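Local coordinates for protein peptidylprolyl Isomerase (Naegleria fowleri, PDB 6B4P) that probably catalyses the cis-trans isomerisation of peptide bonds preceding proline, as an FKBP-type peptidylprolyl isomerase, at residues A[47-51]-A[112-118]; A[75-79]-A[117-121]; A[12-16]-A[92-96]. Residue numbers count along the deposited sequence, not the author numbering.

Contact 1 of 3, residues A[47-51]-A[112-118]; sequences TGTLT and PANSTLM
In the antiparallel sheet of this FKBP fold, residues 47-51 belong to strand 41-50 and the turn after it, while 112-118 bring a long loop back into strand 117-126. Both backbones are extended at the pairing; Asn114 alone takes a left-handed conformation (phi/psi 64/52) as the loop turns. Register is set by Thr49 and Met118, an antiparallel hydrogen-bonded pair with CA atoms 5.1 Å apart: Thr49 N donates to Met118 O at 2.8 Å (168°) and Met118 N to Thr49 O at 2.8 Å (165°). Gly48 CA adds a CA-H...O contact to Met118 O at 3.3 Å. The chains then part, Thr51 and Thr116 having CA atoms 6.5 Å apart, and water 1 fills the gap, accepting from Thr51 N (3.1 Å) and donating to Thr116 O (2.7 Å). Side chains pack along two lines. Thr49 (p) and Met118 (m, m, m) share a sheet face, Thr49 OG1 in van der Waals contact with Met118 CB at 3.3 Å, and Thr51 CG2 meets Thr116 CG2 at 3.6 Å. Leu50 (m, t) points away at CB but returns at its tip for apolar contacts, CD1 reaching Pro112 CD at 3.9 Å and CD2 reaching Leu117 CD2 at 4.0 Å. Within the loop, Ser115 OG donates to Pro112 O at 2.7 Å.

Contact 2 of 3, residues A[75-79]-A[117-121]; sequences VIRGW and LMFEI
Trp79, in the first turn of helix 77-84, has the greatest area buried here and meets residues 117-121 of strand 117-126 through its indole. Ile76 is the helix N-cap, and Trp79 N makes a weak hydrogen bond to Ile76 O at 2.9 Å. The backbones stay well apart, the nearest CA pair being Trp79 and Ile121 at 9.0 Å, so side chains bridge the space. With chi1 -85° and chi2 28°, the indole starts sideways from CB and reaches the strand. Phe119 (chi1 -75°, chi2 -86°) receives the indole edge on its ring face in a T-shaped stack: its centroid lies 4.5 Å from that of the Trp79 five-membered ring, with planes at 77°, and Trp79 NE1, over that face, is 3.5 Å from Phe119 CD2. Ile121 (m, t) packs over a face of the indole, its CD1 3.9 Å from the five-membered-ring centroid and 20° off the normal, a CH-pi contact. Ile76 (p, t) extends the apolar patch, CD1 lying 4.0 Å from Phe119 CE2. In FKBPs the equivalent tryptophan floors the ligand pocket, and Trp79 probably does so here. With no hydrogen bond between them, the two segments meet by aromatic and aliphatic packing, consistent with a water-excluding core.

Contact 3 of 3, residues A[12-16]-A[92-96]; sequences DWIPI and SYFEI
Residues 12-16 reach strand 91-96 across strand 23-26, which pairs with both, so side chains must span the gap: the nearest CA atoms, those of Trp13 and Phe94, are 8.8 Å apart, and no hydrogen bond joins the two segments. Along 92-96, which is extended throughout, the first partner is Tyr93 (chi1 t, chi2 60°). Trp13 (chi1 m, chi2 113°) leaves its backbone sideways, yet brings CH2 to 3.8 Å from Tyr93 CD2 and CZ3 to 3.6 Å from Tyr93 O. Ring centroids 6.0 Å apart and planes at 26° show a rim-to-rim meeting rather than a stack. Next, Phe94 (m) turns CB away, but its ring edge meets Ile16 (m, t), with Phe94 CE1 3.4 Å from Ile16 CD1. Glu95 (t, t) then brings its CB against Trp13: Glu95 CB is 4.0 Å from Trp13 CH2, and Glu95 N 3.9 Å from Trp13 CZ3. Lys23 and Lys25 on the intervening strand make cation-pi contacts with the same indole. Trp13 thus meets Tyr93 and Glu95, residues on one face of strand 91-96, whereas Ile16 meets Phe94 on the other: plain packing of an N-terminal edge segment onto the antiparallel sheet of the FKBP fold.

Contact 2 is the core of the set: all its touching residues are buried and its centre lies about 3 Å from that of the chain. Contact 1 is partly buried, and contact 3 lies at the surface. Chemistry follows place: paired backbone and a water in contact 1, aromatic and aliphatic packing in contact 2, mixed aromatic, aliphatic and backbone contacts in contact 3. Strand 117-126 serves contacts 1 and 2, which share Leu117 and Met118. It also pairs with strand 91-96 of contact 3, where Ile96 N lies 2.8 Å from Leu117 O and Phe94 N 2.7 Å from Phe119 O, both probable hydrogen bonds. Met118 CE, 3.5 Å from Tyr93 OH, joins contacts 1 and 3.

Contact 1 of 3, residues A[47-51]-A[112-118]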
ATOM      1  N   THR A  47       1.837  -3.864  -6.573  1.00 15.37           N
ATOM      2  CA  THR A  47       2.955  -3.550  -7.457  1.00 15.04           C
ATOM      3  C   THR A  47       3.593  -2.259  -6.966  1.00 13.50           C
ATOM      4  O   THR A  47       2.904  -1.247  -6.812  1.00 16.45           O
ATOM      5  CB  THR A  47       2.499  -3.412  -8.910  1.00 16.74           C
ATOM      6  OG1 THR A  47       1.913  -4.647  -9.360  1.00 18.55           O
ATOM      7  CG2 THR A  47       3.682  -3.077  -9.815  1.00 17.37           C
ATOM      8  N   GLY A  48       4.894  -2.300  -6.694  1.00 13.96           N
ATOM      9  CA  GLY A  48       5.630  -1.142  -6.214  1.00 14.64           C
ATOM     10  C   GLY A  48       6.531  -0.584  -7.300  1.00 15.20           C
ATOM     11  O   GLY A  48       7.258  -1.331  -7.964  1.00 15.92           O
ATOM     12  N   THR A  49       6.492   0.743  -7.449  1.00 14.42           N
ATOM     13  CA  THR A  49       7.332   1.469  -8.395  1.00 11.98           C
ATOM     14  C   THR A  49       7.946   2.682  -7.717  1.00 15.73           C
ATOM     15  O   THR A  49       7.399   3.216  -6.753  1.00 15.69           O
ATOM     16  CB  THR A  49       6.540   1.937  -9.624  1.00 22.76           C
ATOM     17  OG1 THR A  49       5.481   2.806  -9.211  1.00 30.61           O
ATOM     18  CG2 THR A  49       5.927   0.763 -10.347  1.00 19.84           C
ATOM     19  N   LEU A  50       9.091   3.116  -8.229  1.00 15.25           N
ATOM     20  CA  LEU A  50       9.637   4.402  -7.831  1.00 15.79           C
ATOM     21  C   LEU A  50       8.870   5.517  -8.546  1.00 16.77           C
ATOM     22  O   LEU A  50       8.031   5.261  -9.413  1.00 17.19           O
ATOM     23  CB  LEU A  50      11.131   4.458  -8.145  1.00 15.57           C
ATOM     24  CG  LEU A  50      11.971   3.316  -7.552  1.00 17.84           C
ATOM     25  CD1 LEU A  50      13.446   3.486  -7.930  1.00 21.70           C
ATOM     26  CD2 LEU A  50      11.803   3.220  -6.030  1.00 20.42           C
ATOM     27  N   THR A  51       9.145   6.775  -8.176  1.00 16.46           N
ATOM     28  CA  THR A  51       8.414   7.872  -8.815  1.00 15.96           C
ATOM     29  C   THR A  51       8.826   8.089 -10.265  1.00 18.65           C
ATOM     30  O   THR A  51       8.212   8.914 -10.957  1.00 20.22           O
ATOM     31  CB  THR A  51       8.586   9.174  -8.031  1.00 16.31           C
ATOM     32  OG1 THR A  51       9.972   9.371  -7.741  1.00 19.60           O
ATOM     33  CG2 THR A  51       7.825   9.088  -6.731  1.00 14.97           C
ATOM     34  N   PRO A 112      16.262   2.525  -3.437  1.00 19.68           N
ATOM     35  CA  PRO A 112      17.322   3.468  -3.078  1.00 20.41           C
ATOM     36  C   PRO A 112      16.969   4.274  -1.840  1.00 18.70           C
ATOM     37  O   PRO A 112      15.802   4.442  -1.474  1.00 20.41           O
ATOM     38  CB  PRO A 112      17.419   4.383  -4.307  1.00 25.16           C
ATOM     39  CG  PRO A 112      16.523   3.782  -5.344  1.00 23.97           C
ATOM     40  CD  PRO A 112      15.529   2.930  -4.642  1.00 21.25           C
ATOM     41  N   ALA A 113      18.011   4.810  -1.207  1.00 19.13           N
ATOM     42  CA  ALA A 113      17.814   5.622  -0.016  1.00 20.02           C
ATOM     43  C   ALA A 113      16.879   6.796  -0.293  1.00 21.51           C
ATOM     44  O   ALA A 113      16.947   7.434  -1.348  1.00 21.97           O
ATOM     45  CB  ALA A 113      19.159   6.131   0.504  1.00 22.75           C
ATOM     46  N   ASN A 114      15.986   7.060   0.663  1.00 20.44           N
ATOM     47  CA  ASN A 114      15.125   8.248   0.661  1.00 16.05           C
ATOM     48  C   ASN A 114      14.149   8.260  -0.522  1.00 16.83           C
ATOM     49  O   ASN A 114      14.005   9.260  -1.230  1.00 21.63           O
ATOM     50  CB  ASN A 114      15.968   9.526   0.699  1.00 23.59           C
ATOM     51  CG  ASN A 114      15.153  10.738   1.042  1.00 31.07           C
ATOM     52  OD1 ASN A 114      14.071  10.626   1.625  1.00 32.90           O
ATOM     53  ND2 ASN A 114      15.654  11.909   0.674  1.00 30.80           N
ATOM     54  N   SER A 115      13.420   7.162  -0.695  1.00 15.75           N
ATOM     55  CA  SER A 115      12.533   6.984  -1.842  1.00 16.06           C
ATOM     56  C   SER A 115      11.063   7.197  -1.496  1.00 14.55           C
ATOM     57  O   SER A 115      10.526   6.521  -0.609  1.00 15.57           O
ATOM     58  CB  SER A 115      12.676   5.576  -2.412  1.00 16.05           C
ATOM     59  OG  SER A 115      13.901   5.404  -3.084  1.00 17.80           O
ATOM     60  N   THR A 116      10.402   8.072  -2.251  1.00 15.56           N
ATOM     61  CA  THR A 116       8.950   8.008  -2.377  1.00 14.18           C
ATOM     62  C   THR A 116       8.585   6.728  -3.117  1.00 12.95           C
ATOM     63  O   THR A 116       9.215   6.380  -4.116  1.00 15.85           O
ATOM     64  CB  THR A 116       8.430   9.230  -3.145  1.00 14.46           C
ATOM     65  OG1 THR A 116       8.782  10.430  -2.448  1.00 18.72           O
ATOM     66  CG2 THR A 116       6.903   9.171  -3.303  1.00 14.87           C
ATOM     67  N   LEU A 117       7.586   6.000  -2.621  1.00 13.76           N
ATOM     68  CA  LEU A 117       7.194   4.739  -3.232  1.00 12.79           C
ATOM     69  C   LEU A 117       5.773   4.852  -3.745  1.00 13.35           C
ATOM     70  O   LEU A 117       4.899   5.372  -3.043  1.00 15.05           O
ATOM     71  CB  LEU A 117       7.268   3.568  -2.239  1.00 13.93           C
ATOM     72  CG  LEU A 117       8.611   3.383  -1.541  1.00 14.19           C
ATOM     73  CD1 LEU A 117       8.524   2.215  -0.589  1.00 16.63           C
ATOM     74  CD2 LEU A 117       9.736   3.178  -2.554  1.00 16.22           C
ATOM     75  N   MET A 118       5.539   4.349  -4.957  1.00 11.96           N
ATOM     76  CA  MET A 118       4.194   4.254  -5.510  1.00 12.96           C
ATOM     77  C   MET A 118       3.730   2.802  -5.452  1.00 13.53           C
ATOM     78  O   MET A 118       4.481   1.894  -5.823  1.00 16.06           O
ATOM     79  CB  MET A 118       4.165   4.741  -6.954  1.00 13.73           C
ATOM     80  CG  MET A 118       4.861   6.073  -7.184  1.00 14.63           C
ATOM     81  SD  MET A 118       4.164   7.452  -6.234  1.00 14.62           S
ATOM     82  CE  MET A 118       2.493   7.523  -6.855  1.00 15.36           C
TER
HETATM   83  O   HOH W   1      11.131   7.126  -5.792  1.00 17.11           O

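Contact 2 of 3, residues A[75-79]-A[117-121]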
ATOM      1  N   VAL A  75       4.596  -3.670   8.641  1.00 17.29           N
ATOM      2  CA  VAL A  75       4.819  -3.178   7.296  1.00 15.68           C
ATOM      3  C   VAL A  75       5.037  -1.676   7.397  1.00 14.48           C
ATOM      4  O   VAL A  75       4.896  -1.085   8.467  1.00 18.05           O
ATOM      5  CB  VAL A  75       3.645  -3.495   6.347  1.00 16.90           C
ATOM      6  CG1 VAL A  75       3.508  -5.002   6.137  1.00 21.54           C
ATOM      7  CG2 VAL A  75       2.357  -2.889   6.895  1.00 16.62           C
ATOM      8  N   ILE A  76       5.353  -1.052   6.262  1.00 15.36           N
ATOM      9  CA  ILE A  76       5.570   0.389   6.285  1.00 16.14           C
ATOM     10  C   ILE A  76       4.287   1.104   6.697  1.00 12.75           C
ATOM     11  O   ILE A  76       3.169   0.620   6.465  1.00 13.30           O
ATOM     12  CB  ILE A  76       6.084   0.912   4.932  1.00 12.89           C
ATOM     13  CG1 ILE A  76       5.135   0.551   3.786  1.00 11.99           C
ATOM     14  CG2 ILE A  76       7.502   0.395   4.681  1.00 14.29           C
ATOM     15  CD1 ILE A  76       5.563   1.142   2.444  1.00 17.77           C
ATOM     16  N   ARG A  77       4.461   2.275   7.323  1.00 16.33           N
ATOM     17  CA  ARG A  77       3.318   3.005   7.867  0.47 13.95           C
ATOM     18  C   ARG A  77       2.292   3.326   6.788  1.00 15.91           C
ATOM     19  O   ARG A  77       1.078   3.284   7.038  1.00 15.24           O
ATOM     20  CB  ARG A  77       3.801   4.284   8.548  0.53 17.41           C
ATOM     21  CG  ARG A  77       2.705   5.046   9.263  0.53 22.10           C
ATOM     22  CD  ARG A  77       3.305   6.013  10.268  0.53 26.83           C
ATOM     23  NE  ARG A  77       4.148   7.025   9.636  0.53 30.79           N
ATOM     24  CZ  ARG A  77       3.792   8.295   9.478  0.53 32.84           C
ATOM     25  NH1 ARG A  77       2.606   8.706   9.907  0.53 36.74           N
ATOM     26  NH2 ARG A  77       4.618   9.156   8.897  0.53 29.49           N
ATOM     27  N   GLY A  78       2.755   3.657   5.581  1.00 13.31           N
ATOM     28  CA  GLY A  78       1.824   3.956   4.506  1.00 13.96           C
ATOM     29  C   GLY A  78       0.939   2.783   4.136  1.00 11.50           C
ATOM     30  O   GLY A  78      -0.190   2.977   3.676  1.00 13.27           O
ATOM     31  N   TRP A  79       1.430   1.553   4.326  1.00 12.26           N
ATOM     32  CA  TRP A  79       0.580   0.389   4.103  1.00 10.73           C
ATOM     33  C   TRP A  79      -0.408   0.173   5.248  1.00 13.68           C
ATOM     34  O   TRP A  79      -1.579  -0.138   4.999  1.00 15.00           O
ATOM     35  CB  TRP A  79       1.430  -0.865   3.916  1.00 12.38           C
ATOM     36  CG  TRP A  79       1.913  -1.105   2.522  1.00 10.81           C
ATOM     37  CD1 TRP A  79       2.172  -0.172   1.546  1.00 14.94           C
ATOM     38  CD2 TRP A  79       2.199  -2.372   1.950  1.00 11.28           C
ATOM     39  NE1 TRP A  79       2.606  -0.805   0.403  1.00 14.03           N
ATOM     40  CE2 TRP A  79       2.633  -2.156   0.629  1.00 12.84           C
ATOM     41  CE3 TRP A  79       2.129  -3.688   2.434  1.00 12.83           C
ATOM     42  CZ2 TRP A  79       2.992  -3.205  -0.217  1.00 15.54           C
ATOM     43  CZ3 TRP A  79       2.500  -4.721   1.601  1.00 16.29           C
ATOM     44  CH2 TRP A  79       2.923  -4.474   0.285  1.00 17.14           C
ATOM     45  N   LEU A 117       7.586   6.000  -2.621  1.00 13.76           N
ATOM     46  CA  LEU A 117       7.194   4.739  -3.232  1.00 12.79           C
ATOM     47  C   LEU A 117       5.773   4.852  -3.745  1.00 13.35           C
ATOM     48  O   LEU A 117       4.899   5.372  -3.043  1.00 15.05           O
ATOM     49  CB  LEU A 117       7.268   3.568  -2.239  1.00 13.93           C
ATOM     50  CG  LEU A 117       8.611   3.383  -1.541  1.00 14.19           C
ATOM     51  CD1 LEU A 117       8.524   2.215  -0.589  1.00 16.63           C
ATOM     52  CD2 LEU A 117       9.736   3.178  -2.554  1.00 16.22           C
ATOM     53  N   MET A 118       5.539   4.349  -4.957  1.00 11.96           N
ATOM     54  CA  MET A 118       4.194   4.254  -5.510  1.00 12.96           C
ATOM     55  C   MET A 118       3.730   2.802  -5.452  1.00 13.53           C
ATOM     56  O   MET A 118       4.481   1.894  -5.823  1.00 16.06           O
ATOM     57  CB  MET A 118       4.165   4.741  -6.954  1.00 13.73           C
ATOM     58  CG  MET A 118       4.861   6.073  -7.184  1.00 14.63           C
ATOM     59  SD  MET A 118       4.164   7.452  -6.234  1.00 14.62           S
ATOM     60  CE  MET A 118       2.493   7.523  -6.855  1.00 15.36           C
ATOM     61  N   PHE A 119       2.494   2.574  -5.005  1.00 13.54           N
ATOM     62  CA  PHE A 119       1.982   1.211  -4.933  1.00 14.63           C
ATOM     63  C   PHE A 119       0.584   1.140  -5.518  1.00 13.73           C
ATOM     64  O   PHE A 119      -0.287   1.930  -5.141  1.00 16.83           O
ATOM     65  CB  PHE A 119       1.914   0.672  -3.493  1.00 13.77           C
ATOM     66  CG  PHE A 119       3.242   0.281  -2.908  1.00 13.86           C
ATOM     67  CD1 PHE A 119       3.768  -0.974  -3.123  1.00 14.77           C
ATOM     68  CD2 PHE A 119       3.939   1.164  -2.103  1.00 12.41           C
ATOM     69  CE1 PHE A 119       4.986  -1.351  -2.555  1.00 15.43           C
ATOM     70  CE2 PHE A 119       5.153   0.804  -1.548  1.00 13.56           C
ATOM     71  CZ  PHE A 119       5.670  -0.450  -1.767  1.00 14.84           C
ATOM     72  N   GLU A 120       0.362   0.165  -6.396  1.00 13.66           N
ATOM     73  CA  GLU A 120      -0.981  -0.342  -6.656  1.00 14.22           C
ATOM     74  C   GLU A 120      -1.217  -1.445  -5.638  1.00 15.30           C
ATOM     75  O   GLU A 120      -0.391  -2.349  -5.532  1.00 16.79           O
ATOM     76  CB  GLU A 120      -1.121  -0.918  -8.066  1.00 16.17           C
ATOM     77  CG  GLU A 120      -1.055   0.096  -9.192  1.00 22.99           C
ATOM     78  CD  GLU A 120      -1.725  -0.412 -10.454  1.00 40.61           C
ATOM     79  OE1 GLU A 120      -1.929  -1.641 -10.573  1.00 43.28           O
ATOM     80  OE2 GLU A 120      -2.061   0.421 -11.320  1.00 54.57           O
ATOM     81  N   ILE A 121      -2.308  -1.360  -4.872  1.00 13.55           N
ATOM     82  CA  ILE A 121      -2.649  -2.368  -3.869  1.00 13.35           C
ATOM     83  C   ILE A 121      -4.089  -2.806  -4.083  1.00 15.27           C
ATOM     84  O   ILE A 121      -4.984  -1.965  -4.218  1.00 15.37           O
ATOM     85  CB  ILE A 121      -2.482  -1.842  -2.432  1.00 13.18           C
ATOM     86  CG1 ILE A 121      -1.065  -1.299  -2.207  1.00 14.81           C
ATOM     87  CG2 ILE A 121      -2.816  -2.942  -1.433  1.00 15.76           C
ATOM     88  CD1 ILE A 121      -0.860  -0.746  -0.800  1.00 15.85           C
TER

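Contact 3 of 3, residues A[12-16]-A[92-96]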
ATOM      1  N   ASP A  12      -9.516  11.503  -8.523  1.00 35.20           N
ATOM      2  CA  ASP A  12      -8.452  12.393  -8.083  1.00 35.31           C
ATOM      3  C   ASP A  12      -7.824  11.862  -6.795  1.00 29.22           C
ATOM      4  O   ASP A  12      -8.327  10.926  -6.166  1.00 29.94           O
ATOM      5  CB  ASP A  12      -8.984  13.802  -7.850  1.00 36.53           C
ATOM      6  CG  ASP A  12      -9.156  14.581  -9.138  1.00 44.14           C
ATOM      7  OD1 ASP A  12      -8.164  14.728  -9.893  1.00 38.11           O
ATOM      8  OD2 ASP A  12     -10.287  15.046  -9.390  1.00 48.91           O
ATOM      9  N   TRP A  13      -6.712  12.479  -6.393  1.00 26.02           N
ATOM     10  CA  TRP A  13      -6.025  12.056  -5.176  1.00 23.47           C
ATOM     11  C   TRP A  13      -6.910  12.253  -3.947  1.00 28.35           C
ATOM     12  O   TRP A  13      -7.546  13.299  -3.781  1.00 31.00           O
ATOM     13  CB  TRP A  13      -4.715  12.826  -4.999  1.00 21.83           C
ATOM     14  CG  TRP A  13      -3.630  12.454  -5.948  1.00 23.38           C
ATOM     15  CD1 TRP A  13      -3.100  13.236  -6.942  1.00 22.61           C
ATOM     16  CD2 TRP A  13      -2.914  11.218  -5.987  1.00 19.98           C
ATOM     17  NE1 TRP A  13      -2.099  12.555  -7.595  1.00 21.44           N
ATOM     18  CE2 TRP A  13      -1.972  11.310  -7.037  1.00 18.05           C
ATOM     19  CE3 TRP A  13      -2.987  10.029  -5.249  1.00 17.93           C
ATOM     20  CZ2 TRP A  13      -1.099  10.268  -7.354  1.00 18.29           C
ATOM     21  CZ3 TRP A  13      -2.112   8.991  -5.563  1.00 20.16           C
ATOM     22  CH2 TRP A  13      -1.185   9.120  -6.616  1.00 21.16           C
ATOM     23  N   ILE A  14      -6.956  11.232  -3.103  1.00 24.32           N
ATOM     24  CA  ILE A  14      -7.693  11.211  -1.841  1.00 25.85           C
ATOM     25  C   ILE A  14      -6.665  11.195  -0.716  1.00 25.48           C
ATOM     26  O   ILE A  14      -5.891  10.238  -0.615  1.00 22.84           O
ATOM     27  CB  ILE A  14      -8.610   9.980  -1.748  1.00 28.24           C
ATOM     28  CG1 ILE A  14      -9.622   9.973  -2.894  1.00 30.32           C
ATOM     29  CG2 ILE A  14      -9.310   9.922  -0.393  1.00 32.86           C
ATOM     30  CD1 ILE A  14     -10.303   8.640  -3.091  1.00 32.04           C
ATOM     31  N   PRO A  15      -6.612  12.213   0.143  1.00 26.72           N
ATOM     32  CA  PRO A  15      -5.641  12.197   1.244  1.00 26.20           C
ATOM     33  C   PRO A  15      -5.998  11.158   2.297  1.00 27.26           C
ATOM     34  O   PRO A  15      -7.170  10.957   2.628  1.00 29.72           O
ATOM     35  CB  PRO A  15      -5.726  13.621   1.820  1.00 34.33           C
ATOM     36  CG  PRO A  15      -6.490  14.425   0.801  1.00 39.61           C
ATOM     37  CD  PRO A  15      -7.403  13.455   0.127  1.00 35.54           C
ATOM     38  N   ILE A  16      -4.969  10.501   2.827  1.00 24.84           N
ATOM     39  CA  ILE A  16      -5.113   9.494   3.875  1.00 25.12           C
ATOM     40  C   ILE A  16      -4.557   9.996   5.200  1.00 24.95           C
ATOM     41  O   ILE A  16      -5.210   9.896   6.240  1.00 28.96           O
ATOM     42  CB  ILE A  16      -4.431   8.170   3.466  1.00 23.44           C
ATOM     43  CG1 ILE A  16      -5.084   7.595   2.220  1.00 27.79           C
ATOM     44  CG2 ILE A  16      -4.512   7.151   4.602  1.00 26.03           C
ATOM     45  CD1 ILE A  16      -4.269   6.504   1.612  1.00 28.38           C
ATOM     46  N   SER A  92      -6.441   0.299  -5.358  1.00 13.82           N
ATOM     47  CA  SER A  92      -6.117   1.715  -5.290  1.00 14.17           C
ATOM     48  C   SER A  92      -4.639   1.928  -5.556  1.00 13.92           C
ATOM     49  O   SER A  92      -3.822   1.011  -5.463  1.00 14.74           O
ATOM     50  CB  SER A  92      -6.507   2.312  -3.939  1.00 15.22           C
ATOM     51  OG  SER A  92      -7.924   2.441  -3.902  1.00 16.50           O
ATOM     52  N   TYR A  93      -4.324   3.166  -5.925  1.00 15.61           N
ATOM     53  CA  TYR A  93      -2.974   3.592  -6.271  1.00 14.26           C
ATOM     54  C   TYR A  93      -2.516   4.602  -5.231  1.00 13.03           C
ATOM     55  O   TYR A  93      -3.187   5.613  -5.016  1.00 17.17           O
ATOM     56  CB  TYR A  93      -2.978   4.206  -7.667  1.00 15.09           C
ATOM     57  CG  TYR A  93      -1.639   4.615  -8.220  1.00 16.44           C
ATOM     58  CD1 TYR A  93      -0.614   3.687  -8.389  1.00 18.60           C
ATOM     59  CD2 TYR A  93      -1.411   5.922  -8.621  1.00 20.97           C
ATOM     60  CE1 TYR A  93       0.601   4.061  -8.937  1.00 19.36           C
ATOM     61  CE2 TYR A  93      -0.201   6.302  -9.157  1.00 22.35           C
ATOM     62  CZ  TYR A  93       0.801   5.369  -9.311  1.00 18.63           C
ATOM     63  OH  TYR A  93       2.002   5.755  -9.863  1.00 21.87           O
ATOM     64  N   PHE A  94      -1.398   4.313  -4.576  1.00 12.76           N
ATOM     65  CA  PHE A  94      -0.921   5.094  -3.443  1.00 13.03           C
ATOM     66  C   PHE A  94       0.389   5.788  -3.767  1.00 14.46           C
ATOM     67  O   PHE A  94       1.306   5.180  -4.323  1.00 15.73           O
ATOM     68  CB  PHE A  94      -0.700   4.201  -2.217  1.00 14.74           C
ATOM     69  CG  PHE A  94      -1.952   3.608  -1.649  1.00 13.20           C
ATOM     70  CD1 PHE A  94      -2.559   4.174  -0.541  1.00 15.45           C
ATOM     71  CD2 PHE A  94      -2.507   2.460  -2.203  1.00 14.09           C
ATOM     72  CE1 PHE A  94      -3.718   3.604   0.004  1.00 16.26           C
ATOM     73  CE2 PHE A  94      -3.662   1.887  -1.649  1.00 17.19           C
ATOM     74  CZ  PHE A  94      -4.260   2.466  -0.551  1.00 14.69           C
ATOM     75  N   GLU A  95       0.485   7.059  -3.383  1.00 13.36           N
ATOM     76  CA  GLU A  95       1.760   7.754  -3.288  1.00 12.94           C
ATOM     77  C   GLU A  95       2.190   7.751  -1.831  1.00 15.59           C
ATOM     78  O   GLU A  95       1.472   8.279  -0.971  1.00 13.90           O
ATOM     79  CB  GLU A  95       1.645   9.178  -3.811  1.00 13.02           C
ATOM     80  CG  GLU A  95       2.973   9.902  -3.795  1.00 13.42           C
ATOM     81  CD  GLU A  95       2.969  11.159  -4.644  1.00 17.05           C
ATOM     82  OE1 GLU A  95       2.674  11.069  -5.857  1.00 18.84           O
ATOM     83  OE2 GLU A  95       3.218  12.240  -4.081  1.00 20.04           O
ATOM     84  N   ILE A  96       3.356   7.181  -1.553  1.00 12.57           N
ATOM     85  CA  ILE A  96       3.818   6.966  -0.191  1.00 12.44           C
ATOM     86  C   ILE A  96       5.153   7.676  -0.012  1.00 12.50           C
ATOM     87  O   ILE A  96       6.201   7.151  -0.387  1.00 14.64           O
ATOM     88  CB  ILE A  96       3.939   5.466   0.125  1.00 12.75           C
ATOM     89  CG1 ILE A  96       2.596   4.776  -0.136  1.00 12.73           C
ATOM     90  CG2 ILE A  96       4.340   5.262   1.577  1.00 14.50           C
ATOM     91  CD1 ILE A  96       2.500   3.349   0.418  1.00 15.62           C
TER